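Local coordinates for protein DUTPase (Staphylococcus phage 11, PDB 4GV8) that hydrolyses dUTP to dUMP and pyrophosphate as a trimeric, jelly-roll phage dUTPase that also moonlights, at residues T4-L9 with A50-E55; L73-G78 with L88-K93. One frame throughout, in Å; residues are numbered along the deposited sequence.

From the N terminus, strand 4-9 pairs with residues 50-55, and contact 1 closes a loop of 40 intervening residues about 17 Å from the centre of the chain. Contact 2 opens only afterwards: strand 73-80 turns back through residues 81-88 to pair with strand 89-94, making a hairpin within the large antiparallel sheet. The two closures therefore follow in series and neither nest nor cross. Their centres lie about 20 Å apart, yet they touch where Val51 CG2 packs on Leu88 CD1 at 4.3 Å. Contact 1 ties the N-terminal strand to the body of the subunit and continues into a second subunit, whereas contact 2 shapes the uracil pocket near the centre of the subunit.

Contact 1: residues T4-L9 with A50-E55; sequences TLQVRL and AVSIPE
Arg8 and Ala50 form a doubly hydrogen-bonded rung at one end of an antiparallel ladder, of two strands within the chain, that attaches the N-terminal strand to the jelly roll. Their backbones are joined both ways, Arg8 N to Ala50 O at 2.8 Å and Ala50 N to Arg8 O at 2.9 Å. Next along, Val7 faces Val51 in a non-hydrogen-bonded pair. These two side chains lie side by side and point the same way, with Val7 CG2 4.1 Å from Val51 CG1. Beyond them Ser52 N donates to Gln6 O (3.1 Å). Leu5 holds CG anti to its backbone N (chi1 176°), and chi2 of 62° then carries CD1 to 3.1 Å from Ser52 O, a tight approach, and to 4.4 Å from Ile53 CG1. A water accepts from Gln6 N at 3.0 Å. Farther out, residues 4-7 pair in parallel with a strand of the second subunit, so the sheet runs on across the interface. The amide of Gln6 is fixed there through OE1, which accepts from Glu154 N of that subunit. On the other strand, Ser52 OG is hydrogen-bonded to His85 NE2.

Contact 2: residues L73-G78 with L88-K93; sequences LVIETG and LGINIK. With DUP (2'-deoxyuridine 5'-alpha,beta-imido-triphosphate), chain J.
Asn91, Ile92 and Ile75 carry the pairing of strands 73-80 and 89-94, the beta-hairpin that in trimeric dUTPases recognises uracil. Asn91 joins the strand pairing to the ligand: Asn91 O receives Glu76 N at 2.9 Å, with the donor nearly in line with the carbonyl bond. CG anti to the backbone N (chi1 -166°) sets the Asn91 amide beside Glu76, ND2 coming to 4.0 Å from Glu76 CB. The backbone N of Asn91 donates to a water that in turn donates to Glu76 O and to O4 of DUP, so the base is read partly through solvent. ND2 donates to a second water, which may donate to the same two oxygens, though it has more acceptors nearby than protons.

Ile75 and Ile92 form a non-hydrogen-bonded pair, and their side chains cross obliquely, Ile75 CG1 meeting Ile92 CD1 at 3.8 Å. The CD1 of Ile75 runs instead to Ile90 CG2, also at 3.8 Å, and Leu134 of strand 133-141 packs against all three isoleucines. Val74 and Lys93 follow as a hydrogen-bonded pair, Val74 N meeting Lys93 O in an almost straight bond (177°). The Lys93 ammonium leads away to Asp95 of its own chain and Asp95 of the third subunit.

At the other end the backbone of Gly89 reads the base directly. Gly89 N donates to DUP O2 (2.9 Å), DUP N3 donates to Gly89 O (2.7 Å), and Gly78 CA approaches DUP O4 to 3.2 Å.

Contact 1: residues T4-L9 with A50-E55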
ATOM      1  N   THR B   4      -8.481 -19.785 -17.569  1.00 67.18           N
ATOM      2  CA  THR B   4      -7.598 -20.452 -16.588  1.00 64.19           C
ATOM      3  C   THR B   4      -6.250 -19.681 -16.346  1.00 59.67           C
ATOM      4  O   THR B   4      -5.697 -19.025 -17.249  1.00 54.66           O
ATOM      5  CB  THR B   4      -7.314 -21.940 -16.963  1.00 69.03           C
ATOM      6  OG1 THR B   4      -6.448 -21.992 -18.105  1.00 69.80           O
ATOM      7  CG2 THR B   4      -8.613 -22.710 -17.242  1.00 62.94           C
ATOM      8  N   LEU B   5      -5.751 -19.750 -15.117  1.00 56.60           N
ATOM      9  CA  LEU B   5      -4.411 -19.236 -14.785  1.00 57.75           C
ATOM     10  C   LEU B   5      -3.450 -20.404 -14.469  1.00 58.14           C
ATOM     11  O   LEU B   5      -3.697 -21.221 -13.576  1.00 55.63           O
ATOM     12  CB  LEU B   5      -4.485 -18.264 -13.623  1.00 55.11           C
ATOM     13  CG  LEU B   5      -3.164 -17.694 -13.085  1.00 58.47           C
ATOM     14  CD1 LEU B   5      -2.404 -16.870 -14.131  1.00 51.49           C
ATOM     15  CD2 LEU B   5      -3.510 -16.912 -11.826  1.00 58.27           C
ATOM     16  N   GLN B   6      -2.365 -20.494 -15.237  1.00 59.56           N
ATOM     17  CA  GLN B   6      -1.335 -21.493 -14.961  1.00 59.45           C
ATOM     18  C   GLN B   6      -0.538 -21.163 -13.714  1.00 56.19           C
ATOM     19  O   GLN B   6      -0.066 -20.016 -13.542  1.00 56.74           O
ATOM     20  CB  GLN B   6      -0.364 -21.605 -16.129  1.00 60.95           C
ATOM     21  CG  GLN B   6      -0.988 -22.143 -17.402  1.00 64.73           C
ATOM     22  CD  GLN B   6       0.063 -22.234 -18.489  1.00 66.11           C
ATOM     23  OE1 GLN B   6       0.640 -23.293 -18.725  1.00 75.71           O
ATOM     24  NE2 GLN B   6       0.357 -21.112 -19.108  1.00 61.76           N
ATOM     25  N   VAL B   7      -0.369 -22.175 -12.866  1.00 54.86           N
ATOM     26  CA  VAL B   7       0.434 -22.089 -11.655  1.00 53.46           C
ATOM     27  C   VAL B   7       1.460 -23.234 -11.650  1.00 57.10           C
ATOM     28  O   VAL B   7       1.113 -24.394 -11.874  1.00 54.91           O
ATOM     29  CB  VAL B   7      -0.466 -22.181 -10.390  1.00 53.92           C
ATOM     30  CG1 VAL B   7       0.366 -22.038  -9.118  1.00 48.72           C
ATOM     31  CG2 VAL B   7      -1.618 -21.165 -10.449  1.00 51.66           C
ATOM     32  N   ARG B   8       2.725 -22.905 -11.389  1.00 57.35           N
ATOM     33  CA  ARG B   8       3.764 -23.917 -11.094  1.00 59.87           C
ATOM     34  C   ARG B   8       4.121 -23.891  -9.619  1.00 58.07           C
ATOM     35  O   ARG B   8       4.392 -22.817  -9.089  1.00 58.62           O
ATOM     36  CB  ARG B   8       5.056 -23.659 -11.901  1.00 59.93           C
ATOM     37  CG  ARG B   8       5.000 -24.156 -13.318  1.00 66.75           C
ATOM     38  CD  ARG B   8       6.229 -23.839 -14.143  1.00 67.79           C
ATOM     39  NE  ARG B   8       7.465 -24.207 -13.470  1.00 62.49           N
ATOM     40  CZ  ARG B   8       8.501 -23.387 -13.296  1.00 65.42           C
ATOM     41  NH1 ARG B   8       8.513 -22.118 -13.767  1.00 72.67           N
ATOM     42  NH2 ARG B   8       9.543 -23.832 -12.649  1.00 60.44           N
ATOM     43  N   LEU B   9       4.111 -25.063  -8.965  1.00 53.75           N
ATOM     44  CA  LEU B   9       4.635 -25.229  -7.635  1.00 52.37           C
ATOM     45  C   LEU B   9       6.122 -25.558  -7.791  1.00 55.45           C
ATOM     46  O   LEU B   9       6.485 -26.418  -8.596  1.00 57.29           O
ATOM     47  CB  LEU B   9       3.834 -26.299  -6.877  1.00 53.24           C
ATOM     48  CG  LEU B   9       2.310 -26.098  -6.750  1.00 62.65           C
ATOM     49  CD1 LEU B   9       1.730 -27.157  -5.818  1.00 56.06           C
ATOM     50  CD2 LEU B   9       1.932 -24.697  -6.229  1.00 58.23           C
ATOM     51  N   ALA B  50       5.221 -20.065  -8.897  1.00 48.13           N
ATOM     52  CA  ALA B  50       5.216 -19.183 -10.080  1.00 47.27           C
ATOM     53  C   ALA B  50       3.804 -19.213 -10.740  1.00 49.08           C
ATOM     54  O   ALA B  50       3.079 -20.208 -10.694  1.00 50.30           O
ATOM     55  CB  ALA B  50       6.309 -19.563 -11.082  1.00 46.22           C
ATOM     56  N   VAL B  51       3.398 -18.074 -11.298  1.00 49.41           N
ATOM     57  CA  VAL B  51       2.155 -17.998 -12.067  1.00 49.13           C
ATOM     58  C   VAL B  51       2.545 -17.441 -13.447  1.00 49.73           C
ATOM     59  O   VAL B  51       3.647 -16.899 -13.606  1.00 55.58           O
ATOM     60  CB  VAL B  51       1.080 -17.124 -11.343  1.00 54.27           C
ATOM     61  CG1 VAL B  51       0.671 -17.745  -9.991  1.00 56.06           C
ATOM     62  CG2 VAL B  51       1.584 -15.684 -11.175  1.00 46.86           C
ATOM     63  N   SER B  52       1.675 -17.603 -14.444  1.00 54.09           N
ATOM     64  CA  SER B  52       1.811 -16.943 -15.739  1.00 53.33           C
ATOM     65  C   SER B  52       0.563 -16.076 -15.989  1.00 56.21           C
ATOM     66  O   SER B  52      -0.446 -16.543 -16.546  1.00 55.29           O
ATOM     67  CB  SER B  52       1.981 -17.941 -16.884  1.00 60.22           C
ATOM     68  OG  SER B  52       2.354 -17.271 -18.070  1.00 53.48           O
ATOM     69  N   ILE B  53       0.646 -14.825 -15.552  1.00 53.33           N
ATOM     70  CA  ILE B  53      -0.409 -13.830 -15.777  1.00 49.61           C
ATOM     71  C   ILE B  53      -0.339 -13.432 -17.252  1.00 52.42           C
ATOM     72  O   ILE B  53       0.751 -13.129 -17.806  1.00 46.87           O
ATOM     73  CB  ILE B  53      -0.220 -12.598 -14.845  1.00 49.80           C
ATOM     74  CG1 ILE B  53      -0.377 -13.061 -13.372  1.00 52.92           C
ATOM     75  CG2 ILE B  53      -1.203 -11.434 -15.158  1.00 50.05           C
ATOM     76  CD1 ILE B  53       0.193 -12.098 -12.360  1.00 43.63           C
ATOM     77  N   PRO B  54      -1.492 -13.455 -17.920  1.00 53.25           N
ATOM     78  CA  PRO B  54      -1.413 -13.033 -19.311  1.00 53.97           C
ATOM     79  C   PRO B  54      -1.198 -11.509 -19.454  1.00 57.34           C
ATOM     80  O   PRO B  54      -1.534 -10.719 -18.544  1.00 49.24           O
ATOM     81  CB  PRO B  54      -2.773 -13.449 -19.889  1.00 55.81           C
ATOM     82  CG  PRO B  54      -3.404 -14.314 -18.859  1.00 58.05           C
ATOM     83  CD  PRO B  54      -2.849 -13.890 -17.554  1.00 55.12           C
ATOM     84  N   GLU B  55      -0.663 -11.135 -20.613  1.00 52.47           N
ATOM     85  CA  GLU B  55      -0.508  -9.758 -20.990  1.00 58.48           C
ATOM     86  C   GLU B  55      -1.872  -9.039 -20.892  1.00 55.54           C
ATOM     87  O   GLU B  55      -2.920  -9.615 -21.183  1.00 52.74           O
ATOM     88  CB  GLU B  55       0.110  -9.666 -22.395  1.00 61.96           C
ATOM     89  CG  GLU B  55       0.673  -8.266 -22.671  1.00 75.08           C
ATOM     90  CD  GLU B  55       1.257  -8.068 -24.070  1.00 76.97           C
ATOM     91  OE1 GLU B  55       1.386  -9.075 -24.838  1.00 64.65           O
ATOM     92  OE2 GLU B  55       1.578  -6.881 -24.366  1.00 70.88           O
TER
HETATM   93  O   HOH W   1      -1.412 -18.680 -17.431  1.00 52.19           O

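Contact 2: residues L73-G78 with L88-K93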
ATOM      1  N   LEU B  73       3.154  -7.040  11.048  1.00 38.42           N
ATOM      2  CA  LEU B  73       3.675  -7.531   9.781  1.00 37.68           C
ATOM      3  C   LEU B  73       3.051  -6.763   8.634  1.00 36.96           C
ATOM      4  O   LEU B  73       1.845  -6.884   8.386  1.00 38.90           O
ATOM      5  CB  LEU B  73       3.408  -9.003   9.651  1.00 39.75           C
ATOM      6  CG  LEU B  73       4.107  -9.935  10.644  1.00 40.59           C
ATOM      7  CD1 LEU B  73       3.583 -11.341  10.373  1.00 35.97           C
ATOM      8  CD2 LEU B  73       5.645  -9.869  10.568  1.00 37.14           C
ATOM      9  N   VAL B  74       3.884  -5.942   7.982  1.00 39.26           N
ATOM     10  CA  VAL B  74       3.487  -5.019   6.910  1.00 36.48           C
ATOM     11  C   VAL B  74       4.049  -5.618   5.619  1.00 36.40           C
ATOM     12  O   VAL B  74       5.260  -5.777   5.448  1.00 39.53           O
ATOM     13  CB  VAL B  74       4.041  -3.564   7.099  1.00 40.12           C
ATOM     14  CG1 VAL B  74       3.625  -2.622   5.949  1.00 33.91           C
ATOM     15  CG2 VAL B  74       3.633  -2.956   8.449  1.00 35.10           C
ATOM     16  N   ILE B  75       3.144  -5.924   4.695  1.00 37.52           N
ATOM     17  CA  ILE B  75       3.470  -6.354   3.384  1.00 36.83           C
ATOM     18  C   ILE B  75       3.291  -5.184   2.402  1.00 38.87           C
ATOM     19  O   ILE B  75       2.183  -4.613   2.299  1.00 37.91           O
ATOM     20  CB  ILE B  75       2.597  -7.580   2.930  1.00 37.01           C
ATOM     21  CG1 ILE B  75       2.867  -8.793   3.871  1.00 38.54           C
ATOM     22  CG2 ILE B  75       2.786  -7.871   1.416  1.00 30.60           C
ATOM     23  CD1 ILE B  75       1.858  -9.932   3.769  1.00 38.47           C
ATOM     24  N   GLU B  76       4.367  -4.894   1.658  1.00 38.55           N
ATOM     25  CA  GLU B  76       4.314  -3.961   0.548  1.00 40.84           C
ATOM     26  C   GLU B  76       3.745  -4.727  -0.636  1.00 41.11           C
ATOM     27  O   GLU B  76       4.326  -5.722  -1.118  1.00 42.79           O
ATOM     28  CB  GLU B  76       5.691  -3.409   0.210  1.00 39.55           C
ATOM     29  CG  GLU B  76       5.634  -2.493  -1.024  1.00 41.56           C
ATOM     30  CD  GLU B  76       4.998  -1.124  -0.735  1.00 44.69           C
ATOM     31  OE1 GLU B  76       4.974  -0.286  -1.647  1.00 45.52           O
ATOM     32  OE2 GLU B  76       4.528  -0.862   0.399  1.00 41.92           O
ATOM     33  N   THR B  77       2.599  -4.282  -1.094  1.00 39.95           N
ATOM     34  CA  THR B  77       1.945  -4.825  -2.300  1.00 39.76           C
ATOM     35  C   THR B  77       2.919  -4.873  -3.500  1.00 42.49           C
ATOM     36  O   THR B  77       3.562  -3.885  -3.874  1.00 42.19           O
ATOM     37  CB  THR B  77       0.632  -4.028  -2.600  1.00 38.87           C
ATOM     38  OG1 THR B  77      -0.295  -4.217  -1.497  1.00 43.59           O
ATOM     39  CG2 THR B  77      -0.053  -4.441  -3.899  1.00 40.59           C
ATOM     40  N   GLY B  78       3.042  -6.073  -4.029  1.00 38.99           N
ATOM     41  CA  GLY B  78       3.882  -6.364  -5.168  1.00 43.25           C
ATOM     42  C   GLY B  78       3.075  -6.347  -6.423  1.00 40.46           C
ATOM     43  O   GLY B  78       1.978  -6.907  -6.495  1.00 41.83           O
ATOM     44  N   LEU B  88       7.304 -16.021  -6.608  1.00 44.16           N
ATOM     45  CA  LEU B  88       6.610 -14.879  -6.057  1.00 47.31           C
ATOM     46  C   LEU B  88       7.162 -14.731  -4.639  1.00 50.35           C
ATOM     47  O   LEU B  88       7.081 -15.673  -3.804  1.00 47.54           O
ATOM     48  CB  LEU B  88       5.090 -15.110  -6.069  1.00 44.96           C
ATOM     49  CG  LEU B  88       4.268 -15.224  -7.400  1.00 45.61           C
ATOM     50  CD1 LEU B  88       2.758 -15.312  -7.072  1.00 43.25           C
ATOM     51  CD2 LEU B  88       4.593 -14.080  -8.352  1.00 40.09           C
ATOM     52  N   GLY B  89       7.783 -13.572  -4.399  1.00 47.53           N
ATOM     53  CA  GLY B  89       8.245 -13.197  -3.070  1.00 43.26           C
ATOM     54  C   GLY B  89       7.323 -12.173  -2.374  1.00 46.67           C
ATOM     55  O   GLY B  89       6.900 -11.159  -2.980  1.00 43.42           O
ATOM     56  N   ILE B  90       7.015 -12.456  -1.096  1.00 44.17           N
ATOM     57  CA  ILE B  90       6.245 -11.572  -0.222  1.00 42.74           C
ATOM     58  C   ILE B  90       7.189 -10.601   0.566  1.00 42.34           C
ATOM     59  O   ILE B  90       7.970 -11.020   1.435  1.00 42.56           O
ATOM     60  CB  ILE B  90       5.383 -12.391   0.763  1.00 39.79           C
ATOM     61  CG1 ILE B  90       4.288 -13.206   0.015  1.00 43.60           C
ATOM     62  CG2 ILE B  90       4.717 -11.469   1.800  1.00 41.52           C
ATOM     63  CD1 ILE B  90       3.591 -14.310   0.830  1.00 37.82           C
ATOM     64  N   ASN B  91       7.082  -9.322   0.215  1.00 39.59           N
ATOM     65  CA  ASN B  91       7.905  -8.214   0.675  1.00 40.94           C
ATOM     66  C   ASN B  91       7.367  -7.684   2.018  1.00 38.32           C
ATOM     67  O   ASN B  91       6.405  -6.912   2.036  1.00 40.82           O
ATOM     68  CB  ASN B  91       7.834  -7.133  -0.416  1.00 45.74           C
ATOM     69  CG  ASN B  91       8.888  -6.032  -0.288  1.00 44.17           C
ATOM     70  OD1 ASN B  91       9.655  -5.959   0.682  1.00 44.31           O
ATOM     71  ND2 ASN B  91       8.916  -5.147  -1.298  1.00 45.96           N
ATOM     72  N   ILE B  92       8.022  -8.086   3.117  1.00 38.18           N
ATOM     73  CA  ILE B  92       7.532  -7.952   4.517  1.00 38.59           C
ATOM     74  C   ILE B  92       8.523  -7.205   5.403  1.00 37.67           C
ATOM     75  O   ILE B  92       9.712  -7.196   5.118  1.00 42.16           O
ATOM     76  CB  ILE B  92       7.121  -9.328   5.082  1.00 43.16           C
ATOM     77  CG1 ILE B  92       5.976  -9.201   6.075  1.00 43.58           C
ATOM     78  CG2 ILE B  92       8.284 -10.151   5.663  1.00 41.73           C
ATOM     79  CD1 ILE B  92       5.283 -10.525   6.264  1.00 39.88           C
ATOM     80  N   LYS B  93       7.986  -6.471   6.391  1.00 37.39           N
ATOM     81  CA  LYS B  93       8.703  -5.825   7.468  1.00 36.31           C
ATOM     82  C   LYS B  93       7.920  -6.101   8.770  1.00 37.81           C
ATOM     83  O   LYS B  93       6.675  -6.065   8.789  1.00 37.30           O
ATOM     84  CB  LYS B  93       8.777  -4.309   7.256  1.00 36.61           C
ATOM     85  CG  LYS B  93       9.425  -3.592   8.432  1.00 35.16           C
ATOM     86  CD  LYS B  93       9.710  -2.148   8.131  1.00 36.84           C
ATOM     87  CE  LYS B  93      10.406  -1.475   9.303  1.00 37.71           C
ATOM     88  NZ  LYS B  93      10.493   0.011   9.244  1.00 34.46           N
TER
HETATM   89  O4  DUP J 201       6.342  -7.978  -3.887  1.00 41.64           O
HETATM   90  C4  DUP J 201       6.824  -8.444  -5.070  1.00 43.88           C
HETATM   91  C5  DUP J 201       7.028  -7.598  -6.146  1.00 40.66           C
HETATM   92  C6  DUP J 201       7.485  -8.093  -7.319  1.00 40.58           C
HETATM   93  N3  DUP J 201       7.031  -9.755  -5.273  1.00 40.94           N
HETATM   94  C2  DUP J 201       7.555 -10.224  -6.429  1.00 44.92           C
HETATM   95  O2  DUP J 201       7.829 -11.530  -6.500  1.00 40.32           O
HETATM   96  N1  DUP J 201       7.785  -9.401  -7.471  1.00 47.31           N
HETATM   97  C1' DUP J 201       8.308  -9.883  -8.755  1.00 42.49           C
HETATM   98  C2' DUP J 201       7.208  -9.943  -9.821  1.00 41.98           C
HETATM   99  C3' DUP J 201       7.484  -8.729 -10.706  1.00 41.42           C
HETATM  100  O3' DUP J 201       6.996  -8.927 -12.031  1.00 42.77           O
HETATM  101  O4' DUP J 201       9.323  -8.974  -9.276  1.00 43.97           O
HETATM  102  C4' DUP J 201       8.994  -8.506 -10.603  1.00 42.51           C
HETATM  103  C5' DUP J 201       9.428  -7.058 -10.829  1.00 44.30           C
HETATM  104  O5' DUP J 201       8.694  -6.105 -10.018  1.00 44.86           O
HETATM  105  PA  DUP J 201       9.218  -4.608  -9.903  1.00 44.76           P
HETATM  106  O1A DUP J 201       9.175  -4.081 -11.309  1.00 48.40           O
HETATM  107  O2A DUP J 201       8.258  -4.060  -8.793  1.00 46.72           O
HETATM  108  N3A DUP J 201      10.804  -4.609  -9.283  1.00 42.57           N
HETATM  109  PB  DUP J 201      12.075  -3.720  -9.986  1.00 46.05           P
HETATM  110  O1B DUP J 201      11.511  -2.656 -10.919  1.00 50.30           O
HETATM  111  O2B DUP J 201      12.939  -3.243  -8.812  1.00 51.11           O
HETATM  112  O3B DUP J 201      12.838  -4.931 -10.828  1.00 54.36           O
HETATM  113  PG  DUP J 201      12.915  -5.115 -12.447  1.00 54.73           P
HETATM  114  O2G DUP J 201      14.142  -4.340 -12.836  1.00 52.64           O
HETATM  115  O1G DUP J 201      11.610  -4.570 -13.044  1.00 53.57           O
HETATM  116  O3G DUP J 201      12.954  -6.612 -12.664  1.00 61.16           O
HETATM  117  O   HOH W   2       4.914  -8.487  -1.559  1.00 34.85           O
HETATM  118  O   HOH W   3       6.559  -5.330  -2.918  1.00 40.57           O